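Local coordinates for protein dihydroxyacetone kinase (Citrobacter freundii, PDB 1UN8) that phosphorylates dihydroxyacetone at the expense of ATP, working as a homodimer in which each subunit's C-terminal helical barrel holds a tightly bound phospholipid, at residues A[420-425]-A[436-441]; A[471-475]-A[508-513]. One frame throughout, in Å; residues are numbered along the deposited sequence.

Interaction 1 (A[420-425]-A[436-441]). With MYY ((2R)-3-(phosphonooxy)-2-(tetradecanoyloxy)propyl palmitate), chain C.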
loop_
_atom_site.group_PDB
_atom_site.type_symbol
_atom_site.label_atom_id
_atom_site.label_comp_id
_atom_site.label_asym_id
_atom_site.label_seq_id
_atom_site.Cartn_x
_atom_site.Cartn_y
_atom_site.Cartn_z
ATOM N N ILE A 420 -29.565 37.430 -1.581
ATOM C CA ILE A 420 -30.164 36.333 -2.335
ATOM C C ILE A 420 -29.097 35.254 -2.488
ATOM O O ILE A 420 -29.356 34.068 -2.257
ATOM C CB ILE A 420 -30.630 36.804 -3.741
ATOM C CG1 ILE A 420 -31.787 37.793 -3.598
ATOM C CG2 ILE A 420 -31.061 35.613 -4.596
ATOM C CD1 ILE A 420 -32.156 38.485 -4.890
ATOM N N GLY A 421 -27.895 35.681 -2.871
ATOM C CA GLY A 421 -26.801 34.749 -3.058
ATOM C C GLY A 421 -26.570 33.901 -1.826
ATOM O O GLY A 421 -26.233 32.717 -1.913
ATOM N N GLU A 422 -26.768 34.509 -0.666
ATOM C CA GLU A 422 -26.573 33.807 0.585
ATOM C C GLU A 422 -27.719 32.858 0.898
ATOM O O GLU A 422 -27.503 31.760 1.394
ATOM C CB GLU A 422 -26.436 34.812 1.724
ATOM C CG GLU A 422 -26.078 34.190 3.066
ATOM C CD GLU A 422 -26.308 35.145 4.229
ATOM O OE1 GLU A 422 -27.485 35.372 4.602
ATOM O OE2 GLU A 422 -25.307 35.674 4.766
ATOM N N ARG A 423 -28.936 33.272 0.585
ATOM C CA ARG A 423 -30.106 32.463 0.893
ATOM C C ARG A 423 -30.486 31.313 -0.050
ATOM O O ARG A 423 -31.068 30.326 0.391
ATOM C CB ARG A 423 -31.312 33.391 1.066
ATOM C CG ARG A 423 -31.176 34.414 2.189
ATOM C CD ARG A 423 -32.115 34.094 3.347
ATOM N NE ARG A 423 -31.639 32.964 4.141
ATOM C CZ ARG A 423 -32.433 32.060 4.710
ATOM N NH1 ARG A 423 -33.752 32.145 4.570
ATOM N NH2 ARG A 423 -31.907 31.070 5.422
ATOM N N LEU A 424 -30.162 31.419 -1.333
ATOM C CA LEU A 424 -30.548 30.375 -2.278
ATOM C C LEU A 424 -30.079 28.955 -1.957
ATOM O O LEU A 424 -30.905 28.049 -1.886
ATOM C CB LEU A 424 -30.127 30.770 -3.699
ATOM C CG LEU A 424 -30.853 31.999 -4.275
ATOM C CD1 LEU A 424 -30.496 32.181 -5.746
ATOM C CD2 LEU A 424 -32.360 31.829 -4.116
ATOM N N THR A 425 -28.780 28.750 -1.759
ATOM C CA THR A 425 -28.267 27.407 -1.458
ATOM C C THR A 425 -28.900 26.788 -0.220
ATOM O O THR A 425 -28.969 25.560 -0.091
ATOM C CB THR A 425 -26.751 27.397 -1.232
ATOM O OG1 THR A 425 -26.399 28.472 -0.356
ATOM C CG2 THR A 425 -26.012 27.530 -2.541
ATOM N N MET A 436 -26.771 29.154 -8.633
ATOM C CA MET A 436 -27.504 30.406 -8.488
ATOM C C MET A 436 -26.871 31.292 -7.402
ATOM O O MET A 436 -26.813 32.519 -7.548
ATOM C CB MET A 436 -28.983 30.150 -8.161
ATOM C CG MET A 436 -29.814 29.631 -9.336
ATOM S SD MET A 436 -29.494 30.526 -10.887
ATOM C CE MET A 436 -30.422 32.010 -10.626
ATOM N N SER A 437 -26.398 30.680 -6.318
ATOM C CA SER A 437 -25.767 31.453 -5.256
ATOM C C SER A 437 -24.487 32.070 -5.788
ATOM O O SER A 437 -24.160 33.211 -5.479
ATOM C CB SER A 437 -25.465 30.577 -4.038
ATOM O OG SER A 437 -26.648 30.368 -3.281
ATOM N N ILE A 438 -23.759 31.303 -6.586
ATOM C CA ILE A 438 -22.541 31.811 -7.186
ATOM C C ILE A 438 -22.886 33.032 -8.041
ATOM O O ILE A 438 -22.267 34.090 -7.932
ATOM C CB ILE A 438 -21.899 30.749 -8.077
ATOM C CG1 ILE A 438 -21.295 29.658 -7.195
ATOM C CG2 ILE A 438 -20.868 31.389 -9.003
ATOM C CD1 ILE A 438 -20.754 28.486 -7.962
ATOM N N PHE A 439 -23.886 32.866 -8.891
ATOM C CA PHE A 439 -24.341 33.920 -9.782
ATOM C C PHE A 439 -24.585 35.230 -9.032
ATOM O O PHE A 439 -23.927 36.237 -9.287
ATOM C CB PHE A 439 -25.634 33.472 -10.473
ATOM C CG PHE A 439 -26.174 34.461 -11.475
ATOM C CD1 PHE A 439 -25.599 34.585 -12.738
ATOM C CD2 PHE A 439 -27.276 35.252 -11.159
ATOM C CE1 PHE A 439 -26.111 35.475 -13.672
ATOM C CE2 PHE A 439 -27.798 36.145 -12.087
ATOM C CZ PHE A 439 -27.212 36.257 -13.350
ATOM N N PHE A 440 -25.538 35.211 -8.106
ATOM C CA PHE A 440 -25.870 36.410 -7.359
ATOM C C PHE A 440 -24.754 36.954 -6.463
ATOM O O PHE A 440 -24.600 38.171 -6.336
ATOM C CB PHE A 440 -27.139 36.173 -6.542
ATOM C CG PHE A 440 -28.397 36.162 -7.370
ATOM C CD1 PHE A 440 -29.012 34.960 -7.719
ATOM C CD2 PHE A 440 -28.970 37.359 -7.801
ATOM C CE1 PHE A 440 -30.185 34.946 -8.485
ATOM C CE2 PHE A 440 -30.145 37.360 -8.571
ATOM C CZ PHE A 440 -30.754 36.147 -8.911
ATOM N N THR A 441 -23.976 36.066 -5.847
ATOM C CA THR A 441 -22.887 36.499 -4.979
ATOM C C THR A 441 -21.887 37.317 -5.782
ATOM O O THR A 441 -21.511 38.420 -5.384
ATOM C CB THR A 441 -22.166 35.294 -4.346
ATOM O OG1 THR A 441 -23.106 34.549 -3.562
ATOM C CG2 THR A 441 -21.030 35.753 -3.447
HETATM C C38 MYY C . -33.847 30.480 -8.670
HETATM C C37 MYY C . -34.577 31.582 -7.898
HETATM C C36 MYY C . -33.961 32.955 -8.177
HETATM C C35 MYY C . -34.707 34.067 -7.435
HETATM C C34 MYY C . -34.172 35.449 -7.825
HETATM C C33 MYY C . -34.896 36.597 -7.117
HETATM C C32 MYY C . -34.306 37.957 -7.506
HETATM C C31 MYY C . -34.587 38.312 -8.968
HETATM C C30 MYY C . -33.690 39.426 -9.523
HETATM C C29 MYY C . -34.025 40.845 -9.052
HETATM C C28 MYY C . -33.336 41.868 -9.962
HETATM C C27 MYY C . -33.644 43.325 -9.606
HETATM C C26 MYY C . -33.227 44.294 -10.719
HETATM C C25 MYY C . -33.529 45.747 -10.332
HETATM C C24 MYY C . -33.960 46.620 -11.512
HETATM C C23 MYY C . -32.856 47.472 -12.155
HETATM O O10 MYY C . -31.673 47.136 -12.087
HETATM O O8 MYY C . -33.216 48.619 -12.791
HETATM C C6 MYY C . -32.106 49.284 -13.422
HETATM C C5 MYY C . -32.019 48.881 -14.890
HETATM C C4 MYY C . -32.137 50.108 -15.810
HETATM O O6 MYY C . -33.200 51.004 -15.443
HETATM P P MYY C . -34.758 50.726 -15.776
HETATM O O4 MYY C . -35.093 49.236 -15.255
HETATM O O3 MYY C . -35.563 51.739 -14.811
HETATM O O5 MYY C . -35.121 50.933 -17.198
HETATM O O7 MYY C . -32.962 47.827 -15.169
HETATM C C7 MYY C . -32.595 47.083 -16.250
HETATM O O9 MYY C . -31.588 47.358 -16.901
HETATM C C8 MYY C . -33.493 45.909 -16.658
HETATM C C9 MYY C . -32.718 44.592 -16.603
HETATM C C10 MYY C . -33.424 43.555 -15.726
HETATM C C11 MYY C . -32.665 42.227 -15.677
HETATM C C12 MYY C . -33.357 41.242 -14.732
HETATM C C13 MYY C . -32.577 39.933 -14.594
HETATM C C14 MYY C . -33.154 39.145 -13.416
HETATM C C15 MYY C . -32.341 37.894 -13.075
HETATM C C16 MYY C . -32.743 36.685 -13.921
HETATM C C17 MYY C . -32.262 35.404 -13.236
HETATM C C18 MYY C . -33.037 34.187 -13.743
HETATM C C19 MYY C . -32.777 32.957 -12.869
HETATM C C20 MYY C . -33.695 31.797 -13.262
#
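Ser437, Phe440 and Gly421 carry most of this buried contact between helices 413-427 and 430-448, whose segments run antiparallel at 174° with axes only 7.6 Å apart. So close an approach depends on Gly421. Its CA lies 4.1 Å from the CA of Ser437, and a CB there would clash with Thr441 OG1; instead the bare Gly421 CA sits 3.8 Å from Phe440 CB. Thr441 OG1 itself is turned back onto its own helix, donating to Ser437 O at 2.6 Å. Ser437 supplies the polar link. Its OG donates to Gly421 O (2.7 Å) and accepts from Thr425 N (3.1 Å), so one hydroxyl bridges a carbonyl and an amide one turn apart on the partner helix. Phe440 makes the apolar half of the interface: Ile420 CG2 lies over one ring face, 3.9 Å from the centroid, in a CH-pi contact, and Leu424 CD1 packs 3.7 Å from Phe440 CD1 and 3.5 Å from Met436 CB. Phe417 adds an edge-to-face contact with the same ring. Near Ser437 the interface meets the second subunit, where Leu120 of that subunit packs on Thr425 and Ser437. The apolar side also lines the lipid cavity, with Ile420 CD1 3.4 Å from MYY C32, Met436 CE 3.4 Å from MYY C19 and Phe440 CZ 3.7 Å from MYY C34. The pair is a tightly packed antiparallel helical hairpin, two consecutive staves of the eight-helix barrel that encloses the phospholipid in the DhaL domain.

Interaction 2 (A[471-475]-A[508-513])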
loop_
_atom_site.group_PDB
_atom_site.type_symbol
_atom_site.label_atom_id
_atom_site.label_comp_id
_atom_site.label_asym_id
_atom_site.label_seq_id
_atom_site.Cartn_x
_atom_site.Cartn_y
_atom_site.Cartn_z
ATOM N N ASP A 471 -20.989 25.575 -21.131
ATOM C CA ASP A 471 -20.836 26.555 -22.203
ATOM C C ASP A 471 -22.126 26.655 -22.985
ATOM O O ASP A 471 -23.038 25.838 -22.813
ATOM C CB ASP A 471 -19.717 26.148 -23.164
ATOM C CG ASP A 471 -18.449 26.937 -22.942
ATOM O OD1 ASP A 471 -18.525 28.190 -23.012
ATOM O OD2 ASP A 471 -17.386 26.308 -22.703
ATOM N N GLU A 472 -22.211 27.660 -23.845
ATOM C CA GLU A 472 -23.408 27.812 -24.650
ATOM C C GLU A 472 -23.487 26.592 -25.555
ATOM O O GLU A 472 -22.535 26.273 -26.273
ATOM C CB GLU A 472 -23.351 29.097 -25.473
ATOM C CG GLU A 472 -24.524 30.009 -25.181
ATOM C CD GLU A 472 -24.480 31.314 -25.943
ATOM O OE1 GLU A 472 -23.423 31.985 -25.913
ATOM O OE2 GLU A 472 -25.509 31.671 -26.559
ATOM N N GLY A 473 -24.616 25.898 -25.491
ATOM C CA GLY A 473 -24.793 24.711 -26.293
ATOM C C GLY A 473 -24.817 23.447 -25.456
ATOM O O GLY A 473 -25.151 22.383 -25.976
ATOM N N ASP A 474 -24.474 23.543 -24.171
ATOM C CA ASP A 474 -24.465 22.353 -23.316
ATOM C C ASP A 474 -25.836 22.049 -22.711
ATOM O O ASP A 474 -25.991 21.146 -21.895
ATOM C CB ASP A 474 -23.407 22.477 -22.203
ATOM C CG ASP A 474 -21.971 22.471 -22.743
ATOM O OD1 ASP A 474 -21.731 21.852 -23.799
ATOM O OD2 ASP A 474 -21.075 23.073 -22.107
ATOM N N ARG A 475 -26.832 22.826 -23.102
ATOM C CA ARG A 475 -28.196 22.599 -22.643
ATOM C C ARG A 475 -28.534 22.947 -21.195
ATOM O O ARG A 475 -29.220 22.185 -20.507
ATOM C CB ARG A 475 -28.608 21.145 -22.929
ATOM C CG ARG A 475 -28.393 20.728 -24.386
ATOM C CD ARG A 475 -29.130 19.433 -24.741
ATOM N NE ARG A 475 -30.577 19.570 -24.590
ATOM C CZ ARG A 475 -31.261 19.219 -23.503
ATOM N NH1 ARG A 475 -30.629 18.696 -22.465
ATOM N NH2 ARG A 475 -32.574 19.416 -23.440
ATOM N N ARG A 508 -32.926 26.388 -28.909
ATOM C CA ARG A 508 -31.775 25.611 -29.366
ATOM C C ARG A 508 -31.578 24.350 -28.517
ATOM O O ARG A 508 -31.139 23.321 -29.030
ATOM C CB ARG A 508 -30.493 26.466 -29.360
ATOM C CG ARG A 508 -30.397 27.428 -30.543
ATOM C CD ARG A 508 -29.050 28.133 -30.617
ATOM N NE ARG A 508 -28.922 29.233 -29.663
ATOM C CZ ARG A 508 -29.316 30.483 -29.889
ATOM N NH1 ARG A 508 -29.870 30.816 -31.047
ATOM N NH2 ARG A 508 -29.151 31.405 -28.951
ATOM N N THR A 509 -31.924 24.416 -27.230
ATOM C CA THR A 509 -31.753 23.252 -26.354
ATOM C C THR A 509 -32.720 22.129 -26.697
ATOM O O THR A 509 -32.510 20.988 -26.302
ATOM C CB THR A 509 -31.913 23.600 -24.842
ATOM O OG1 THR A 509 -33.296 23.764 -24.507
ATOM C CG2 THR A 509 -31.162 24.862 -24.511
ATOM N N CYS A 510 -33.783 22.445 -27.424
ATOM C CA CYS A 510 -34.739 21.412 -27.804
ATOM C C CYS A 510 -34.163 20.568 -28.919
ATOM O O CYS A 510 -34.491 19.390 -29.047
ATOM C CB CYS A 510 -36.039 22.024 -28.291
ATOM S SG CYS A 510 -37.087 22.636 -26.972
ATOM N N LEU A 511 -33.303 21.178 -29.726
ATOM C CA LEU A 511 -32.693 20.475 -30.838
ATOM C C LEU A 511 -31.620 19.491 -30.391
ATOM O O LEU A 511 -31.716 18.296 -30.659
ATOM C CB LEU A 511 -32.105 21.483 -31.834
ATOM C CG LEU A 511 -33.126 22.427 -32.482
ATOM C CD1 LEU A 511 -32.413 23.323 -33.469
ATOM C CD2 LEU A 511 -34.211 21.636 -33.182
ATOM N N SER A 512 -30.607 19.995 -29.694
ATOM C CA SER A 512 -29.501 19.163 -29.231
ATOM C C SER A 512 -29.861 18.154 -28.145
ATOM O O SER A 512 -28.978 17.536 -27.549
ATOM C CB SER A 512 -28.351 20.054 -28.752
ATOM O OG SER A 512 -28.836 21.107 -27.937
ATOM N N SER A 513 -31.153 17.976 -27.895
ATOM C CA SER A 513 -31.594 17.024 -26.880
ATOM C C SER A 513 -31.358 15.587 -27.324
ATOM O O SER A 513 -31.997 15.109 -28.263
ATOM C CB SER A 513 -33.081 17.211 -26.572
ATOM O OG SER A 513 -33.537 16.204 -25.687
#
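Arg508 opens the second segment near the end of helix 495-511, its NH2 lying 4.4 Å from Glu472 OE2, opposite charges too far apart for a salt bridge. Thr509 follows with the main link: its carbonyl O accepts from both Arg475 NE (2.9 Å) and Arg475 NH2 (3.3 Å), a forked bond at the edge of the guanidinium. The Thr509 hydroxyl is engaged elsewhere, with Ala506 O and the amide of the ATP-binding residue Asp533. Ser512 then faces the loop, with its O 3.4 Å from Arg475 CD and its OG 3.6 Å from Arg475 CG, so the aliphatic part of Arg475 packs against Ser512. At Ser513 the CA sits over one face of the guanidinium, 3.6 Å from Arg475 NE. The opposing loop is shaped by a type II beta turn from Asp471 to Asp474, in which Asp474 N bonds to Asp471 O at 3.0 Å. Gly473 has a positive phi (111°), where a CB would be jammed against the carbonyl O of Glu472, so the turn calls for glycine at this position. Asp471 and Asp474 both form salt bridges to Lys147 of the second subunit. The contact thus ties the loop between helices 453-468 and 478-490 to the C-terminal end of helix 495-511, with Pro483 of helix 478-490 touching both Glu472 and Arg508.

In the fold
Both interactions belong to the DhaL domain, on the same side of the chain's centre, with centres about 24 Å apart and nearest atoms about 13 Å apart, so they do not touch. The ATP site relates them. In interaction 1 the side chain of Met436 lies about 4 Å from that of Met477 and about 6 Å from that of Ser432; in interaction 2 the side chain of Thr509 is about 4 Å from that of Asp533. All three neighbours bind ATP. Interaction 1 also lines the lipid pocket, whereas the Thr509 side chain stays about 13 Å from the phospholipid. Each contact meets the second subunit.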